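Local coordinates for protein gamma-resorcylate decarboxylase (Polaromonas, PDB 4QRO) that probably catalyses the manganese-dependent, non-oxidative decarboxylation of gamma-resorcylate (2,6-dihydroxybenzoate) to resorcinol, as a member of the amidohydrolase superfamily, at residues T16-S20 against L59-A63; N81-A85 against E119-V123. All coordinates share one frame; numbering follows the deposited sequence.

Contact 1: residues T16-S20 against L59-A63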
ATOM      1  N   THR A  16       8.490 -13.236 -25.515  1.00 35.77           N
ATOM      2  CA  THR A  16       8.162 -12.372 -24.358  1.00 43.22           C
ATOM      3  C   THR A  16       9.309 -12.226 -23.383  1.00 32.32           C
ATOM      4  O   THR A  16       9.213 -11.469 -22.418  1.00 36.19           O
ATOM      5  CB  THR A  16       6.967 -12.924 -23.543  1.00 36.37           C
ATOM      6  OG1 THR A  16       7.332 -14.181 -22.942  1.00 35.54           O
ATOM      7  CG2 THR A  16       5.747 -13.092 -24.422  1.00 45.83           C
ATOM      8  N   LEU A  17      10.395 -12.948 -23.630  1.00 31.77           N
ATOM      9  CA  LEU A  17      11.514 -13.025 -22.692  1.00 32.40           C
ATOM     10  C   LEU A  17      12.075 -11.689 -22.248  1.00 40.65           C
ATOM     11  O   LEU A  17      12.324 -11.457 -21.047  1.00 36.15           O
ATOM     12  CB  LEU A  17      12.624 -13.863 -23.320  1.00 42.90           C
ATOM     13  CG  LEU A  17      13.888 -14.102 -22.507  1.00 34.81           C
ATOM     14  CD1 LEU A  17      13.588 -14.896 -21.239  1.00 40.45           C
ATOM     15  CD2 LEU A  17      14.948 -14.804 -23.373  1.00 33.63           C
ATOM     16  N   MET A  18      12.283 -10.798 -23.210  1.00 39.99           N
ATOM     17  CA  MET A  18      12.966  -9.538 -22.919  1.00 42.31           C
ATOM     18  C   MET A  18      12.132  -8.617 -22.020  1.00 34.98           C
ATOM     19  O   MET A  18      12.669  -7.680 -21.425  1.00 37.91           O
ATOM     20  CB  MET A  18      13.427  -8.848 -24.225  1.00 41.18           C
ATOM     21  CG  MET A  18      14.446  -9.684 -25.008  1.00 49.36           C
ATOM     22  SD  MET A  18      15.731 -10.462 -23.972  1.00 52.94           S
ATOM     23  CE  MET A  18      16.610  -8.950 -23.525  1.00 44.07           C
ATOM     24  N   ASP A  19      10.841  -8.904 -21.858  1.00 31.97           N
ATOM     25  CA  ASP A  19      10.040  -8.140 -20.892  1.00 38.02           C
ATOM     26  C   ASP A  19      10.553  -8.236 -19.454  1.00 49.79           C
ATOM     27  O   ASP A  19      10.351  -7.309 -18.667  1.00 39.35           O
ATOM     28  CB  ASP A  19       8.595  -8.591 -20.949  1.00 36.68           C
ATOM     29  CG  ASP A  19       7.849  -7.965 -22.084  1.00 45.05           C
ATOM     30  OD1 ASP A  19       8.486  -7.363 -22.973  1.00 50.58           O
ATOM     31  OD2 ASP A  19       6.614  -8.073 -22.078  1.00 46.85           O
ATOM     32  N   SER A  20      11.223  -9.341 -19.123  1.00 41.11           N
ATOM     33  CA  SER A  20      11.740  -9.575 -17.768  1.00 38.45           C
ATOM     34  C   SER A  20      13.160  -9.043 -17.526  1.00 37.17           C
ATOM     35  O   SER A  20      13.604  -9.001 -16.382  1.00 35.92           O
ATOM     36  CB  SER A  20      11.667 -11.073 -17.405  1.00 36.15           C
ATOM     37  OG  SER A  20      10.328 -11.557 -17.488  1.00 34.12           O
ATOM     38  N   LEU A  59       2.633 -16.989 -18.082  1.00 31.37           N
ATOM     39  CA  LEU A  59       3.544 -16.173 -18.852  1.00 30.77           C
ATOM     40  C   LEU A  59       4.029 -14.995 -18.003  1.00 35.75           C
ATOM     41  O   LEU A  59       3.363 -14.562 -17.052  1.00 38.76           O
ATOM     42  CB  LEU A  59       2.806 -15.672 -20.108  1.00 34.23           C
ATOM     43  CG  LEU A  59       3.552 -15.029 -21.280  1.00 31.88           C
ATOM     44  CD1 LEU A  59       4.542 -16.018 -21.847  1.00 34.33           C
ATOM     45  CD2 LEU A  59       2.572 -14.575 -22.349  1.00 30.45           C
ATOM     46  N   ASN A  60       5.207 -14.500 -18.346  1.00 34.86           N
ATOM     47  CA  ASN A  60       5.854 -13.421 -17.608  1.00 27.99           C
ATOM     48  C   ASN A  60       5.197 -12.050 -17.897  1.00 34.83           C
ATOM     49  O   ASN A  60       4.195 -11.985 -18.602  1.00 40.35           O
ATOM     50  CB  ASN A  60       7.365 -13.424 -17.865  1.00 32.64           C
ATOM     51  CG  ASN A  60       7.730 -13.101 -19.288  1.00 37.26           C
ATOM     52  OD1 ASN A  60       7.070 -13.544 -20.236  1.00 34.21           O
ATOM     53  ND2 ASN A  60       8.838 -12.381 -19.452  1.00 34.30           N
ATOM     54  N   ALA A  61       5.717 -10.987 -17.287  1.00 38.71           N
ATOM     55  CA  ALA A  61       5.026  -9.684 -17.254  1.00 39.52           C
ATOM     56  C   ALA A  61       5.882  -8.613 -17.925  1.00 35.53           C
ATOM     57  O   ALA A  61       7.103  -8.732 -17.924  1.00 36.98           O
ATOM     58  CB  ALA A  61       4.750  -9.289 -15.816  1.00 41.20           C
ATOM     59  N   PRO A  62       5.256  -7.576 -18.520  1.00 34.51           N
ATOM     60  CA  PRO A  62       3.807  -7.405 -18.755  1.00 38.89           C
ATOM     61  C   PRO A  62       3.299  -8.257 -19.913  1.00 30.75           C
ATOM     62  O   PRO A  62       2.081  -8.469 -20.055  1.00 34.03           O
ATOM     63  CB  PRO A  62       3.666  -5.913 -19.067  1.00 39.47           C
ATOM     64  CG  PRO A  62       5.029  -5.419 -19.415  1.00 43.57           C
ATOM     65  CD  PRO A  62       6.045  -6.403 -18.940  1.00 41.73           C
ATOM     66  N   ALA A  63       4.216  -8.705 -20.766  1.00 34.88           N
ATOM     67  CA  ALA A  63       3.876  -9.566 -21.922  1.00 37.33           C
ATOM     68  C   ALA A  63       2.682  -9.029 -22.723  1.00 32.35           C
ATOM     69  O   ALA A  63       2.768  -7.939 -23.310  1.00 34.07           O
ATOM     70  CB  ALA A  63       3.665 -11.012 -21.470  1.00 36.78           C
TER
HETATM   71  O   HOH W   1       5.371  -7.472 -24.280  1.00 44.30           O
HETATM   72  O   HOH W   2       8.328 -10.513 -16.083  1.00 39.79           O

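Contact 2: residues N81-A85 against E119-V123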
ATOM      1  N   ASN A  81      -0.387 -19.474 -25.287  1.00 32.97           N
ATOM      2  CA  ASN A  81      -1.290 -20.422 -24.671  1.00 33.45           C
ATOM      3  C   ASN A  81      -1.159 -21.802 -25.326  1.00 31.69           C
ATOM      4  O   ASN A  81      -1.226 -22.823 -24.640  1.00 34.50           O
ATOM      5  CB  ASN A  81      -2.716 -19.901 -24.758  1.00 33.34           C
ATOM      6  CG  ASN A  81      -2.932 -18.647 -23.918  1.00 32.72           C
ATOM      7  OD1 ASN A  81      -2.270 -18.457 -22.903  1.00 33.94           O
ATOM      8  ND2 ASN A  81      -3.855 -17.784 -24.354  1.00 33.03           N
ATOM      9  N   ASP A  82      -0.949 -21.833 -26.648  1.00 37.08           N
ATOM     10  CA  ASP A  82      -0.698 -23.113 -27.337  1.00 42.52           C
ATOM     11  C   ASP A  82       0.621 -23.741 -26.868  1.00 33.28           C
ATOM     12  O   ASP A  82       0.683 -24.932 -26.642  1.00 37.16           O
ATOM     13  CB  ASP A  82      -0.667 -22.958 -28.864  1.00 37.02           C
ATOM     14  CG  ASP A  82      -2.044 -22.714 -29.466  1.00 51.28           C
ATOM     15  OD1 ASP A  82      -3.056 -23.149 -28.883  1.00 49.13           O
ATOM     16  OD2 ASP A  82      -2.108 -22.079 -30.538  1.00 56.64           O
ATOM     17  N   PHE A  83       1.668 -22.932 -26.736  1.00 30.43           N
ATOM     18  CA  PHE A  83       2.953 -23.401 -26.222  1.00 36.27           C
ATOM     19  C   PHE A  83       2.809 -23.950 -24.811  1.00 37.09           C
ATOM     20  O   PHE A  83       3.308 -25.016 -24.523  1.00 30.61           O
ATOM     21  CB  PHE A  83       3.967 -22.275 -26.214  1.00 32.60           C
ATOM     22  CG  PHE A  83       5.242 -22.589 -25.481  1.00 36.41           C
ATOM     23  CD1 PHE A  83       6.233 -23.354 -26.076  1.00 39.64           C
ATOM     24  CD2 PHE A  83       5.469 -22.082 -24.207  1.00 44.22           C
ATOM     25  CE1 PHE A  83       7.429 -23.610 -25.427  1.00 45.18           C
ATOM     26  CE2 PHE A  83       6.661 -22.342 -23.545  1.00 36.01           C
ATOM     27  CZ  PHE A  83       7.640 -23.107 -24.151  1.00 48.83           C
ATOM     28  N   LEU A  84       2.114 -23.213 -23.951  1.00 43.19           N
ATOM     29  CA  LEU A  84       1.881 -23.647 -22.586  1.00 39.20           C
ATOM     30  C   LEU A  84       1.083 -24.982 -22.531  1.00 34.16           C
ATOM     31  O   LEU A  84       1.462 -25.891 -21.793  1.00 33.88           O
ATOM     32  CB  LEU A  84       1.181 -22.539 -21.812  1.00 32.87           C
ATOM     33  CG  LEU A  84       0.834 -22.888 -20.371  1.00 28.81           C
ATOM     34  CD1 LEU A  84       2.034 -23.488 -19.646  1.00 38.92           C
ATOM     35  CD2 LEU A  84       0.329 -21.626 -19.683  1.00 35.35           C
ATOM     36  N   ALA A  85       0.029 -25.112 -23.340  1.00 31.70           N
ATOM     37  CA  ALA A  85      -0.715 -26.384 -23.441  1.00 37.16           C
ATOM     38  C   ALA A  85       0.163 -27.603 -23.789  1.00 33.10           C
ATOM     39  O   ALA A  85       0.001 -28.670 -23.188  1.00 35.93           O
ATOM     40  CB  ALA A  85      -1.837 -26.266 -24.441  1.00 38.80           C
ATOM     41  N   GLU A 119     -10.889 -25.987 -24.566  1.00 37.97           N
ATOM     42  CA  GLU A 119     -10.047 -26.748 -25.502  1.00 40.77           C
ATOM     43  C   GLU A 119      -8.661 -27.119 -24.955  1.00 57.73           C
ATOM     44  O   GLU A 119      -8.177 -28.232 -25.204  1.00 38.51           O
ATOM     45  CB  GLU A 119      -9.936 -26.006 -26.839  1.00 34.86           C
ATOM     46  CG  GLU A 119     -11.313 -25.734 -27.461  1.00 45.34           C
ATOM     47  CD  GLU A 119     -11.291 -25.115 -28.853  1.00109.80           C
ATOM     48  OE1 GLU A 119     -10.342 -25.371 -29.621  1.00 66.41           O
ATOM     49  OE2 GLU A 119     -12.251 -24.378 -29.186  1.00 74.63           O
ATOM     50  N   LEU A 120      -8.038 -26.206 -24.201  1.00 40.62           N
ATOM     51  CA  LEU A 120      -6.681 -26.428 -23.678  1.00 39.21           C
ATOM     52  C   LEU A 120      -6.617 -26.933 -22.224  1.00 36.92           C
ATOM     53  O   LEU A 120      -5.566 -27.387 -21.784  1.00 37.12           O
ATOM     54  CB  LEU A 120      -5.824 -25.170 -23.852  1.00 39.57           C
ATOM     55  CG  LEU A 120      -5.750 -24.617 -25.276  1.00 43.04           C
ATOM     56  CD1 LEU A 120      -4.905 -23.351 -25.327  1.00 38.70           C
ATOM     57  CD2 LEU A 120      -5.216 -25.668 -26.248  1.00 45.88           C
ATOM     58  N   GLY A 121      -7.728 -26.864 -21.501  1.00 33.98           N
ATOM     59  CA  GLY A 121      -7.815 -27.405 -20.145  1.00 36.40           C
ATOM     60  C   GLY A 121      -7.176 -26.490 -19.095  1.00 37.60           C
ATOM     61  O   GLY A 121      -6.829 -26.948 -18.012  1.00 37.66           O
ATOM     62  N   PHE A 122      -7.022 -25.207 -19.409  1.00 37.55           N
ATOM     63  CA  PHE A 122      -6.481 -24.250 -18.428  1.00 32.62           C
ATOM     64  C   PHE A 122      -7.455 -24.005 -17.310  1.00 34.00           C
ATOM     65  O   PHE A 122      -8.672 -24.168 -17.473  1.00 32.90           O
ATOM     66  CB  PHE A 122      -6.114 -22.915 -19.080  1.00 31.41           C
ATOM     67  CG  PHE A 122      -4.924 -22.979 -20.012  1.00 36.37           C
ATOM     68  CD1 PHE A 122      -4.195 -24.150 -20.206  1.00 37.49           C
ATOM     69  CD2 PHE A 122      -4.512 -21.836 -20.675  1.00 37.86           C
ATOM     70  CE1 PHE A 122      -3.113 -24.171 -21.070  1.00 34.93           C
ATOM     71  CE2 PHE A 122      -3.416 -21.846 -21.519  1.00 34.87           C
ATOM     72  CZ  PHE A 122      -2.718 -23.019 -21.724  1.00 36.06           C
ATOM     73  N   VAL A 123      -6.937 -23.522 -16.180  1.00 32.17           N
ATOM     74  CA  VAL A 123      -7.735 -23.508 -14.949  1.00 33.92           C
ATOM     75  C   VAL A 123      -8.065 -22.093 -14.463  1.00 34.09           C
ATOM     76  O   VAL A 123      -8.657 -21.926 -13.406  1.00 33.06           O
ATOM     77  CB  VAL A 123      -7.075 -24.335 -13.814  1.00 31.66           C
ATOM     78  CG1 VAL A 123      -6.914 -25.789 -14.234  1.00 39.49           C
ATOM     79  CG2 VAL A 123      -5.739 -23.737 -13.396  1.00 34.25           C
TER

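Contact 1: residues T16-S20 against L59-A63
The carboxamide of N60 plugs into the turn formed by T16-S20 and is gripped there at both ends. Its ND2 gives one hydrogen to S20 OG, 2.6 Å away and almost straight at 172°, and the other to T16 O at 3.1 Å. Both acceptors lie close to the amide plane, although ND2 stands above the carbonyl plane of T16; D19 N reaches the same oxygen from the opposite face. On the amide's other side T16 OG1 donates to N60 OD1 over 2.8 Å. A flipped amide would lose these bonds, so its orientation is probably well defined. T16 OG1 sits between its own backbone N and carbonyl carbon (chi1 65°), a rotamer that turns the hydroxyl to N60 and sends CG2 toward the methyls of L59.

D19 meets the loop residues A61 to A63. Its OD2 takes a weak, bent bond from A63 N (2.8 Å, 127°) and a water that also donates to A63 O, while its CB and OD2 lie against CD of P62, whose peptide bond is cis. A second water joins S20 OG to A61 N.

Farther out, T13 N bonds T16 OG1, and F290 of the ligand pocket touches S20. The A61 side chain lies about 5 Å from the bound 2-nitroresorcinol and about 6 Å from the manganese ion; the bonds are consistent with a loop of set conformation beside this site.

Contact 2: residues N81-A85 against E119-V123
F122 drives the end of its ring against helix 70-90, and its CZ comes to 3.3 Å from N81 O. That oxygen accepts the helical bond from A85 N at 2.9 Å, so the ring meets the backbone where an intact helical turn presents its hydrogen bond. N81 O and A85 N lie near the ring plane, at the edge. The amide of N81 stands nearly upright to the ring, the two planes 83° apart, with its OD1 at the edge too. With CG anti to the backbone N (chi1 178°), L84 extends obliquely toward the ring's end, CG to CZ 3.8 Å, and CD2 lies beside CZ. This is the dense part, where F122, N81 and L84 are buried, closed in by C116 and A99 against F122 and by L57 of strand 52-59 against L84.

The topology is that of the amidohydrolase barrel: helix 70-90 and helix 106-118 pack outside the parallel strands, and 119-123 is the link that carries the chain from the second helix into strand 125-128. G121, with positive phi, is the first residue to leave the helical conformation, and the turn brings L120 and F122 to helix 70-90.

On the outer side, where A85, D82 and L120 are only partly buried and G121 is exposed, the packing thins. L120 sets CD2 3.9 Å from A85 CB and reaches with CD1 past N81 O to D82 OD1, a contact of 4.0 Å; its CB lies over one face of the F122 ring, nearer the ring's edge than its centre. D82 OD1 forms a salt bridge with R115 of helix 106-118; on the buried side N81 ND2 bonds E112 of that helix and A100 O in a loop.

In the fold
Both contacts involve the segment of chain that runs through strand 52-59 into helix 70-90, but at different depths. Contact 1 is buried, at the end of the strand beside the metal and inhibitor, and is held by hydrogen bonds, one of them weak, and two bridging waters. Contact 2 is partly buried, on the helical layer outside the strands, and is built from apolar contacts and a ring edge, with no hydrogen bond across it. The centres of contact 1 and contact 2 lie about 18 Å apart, and the two do not touch. A100 connects their surroundings, touching L59 of contact 1 and accepting a bond from N81 of contact 2.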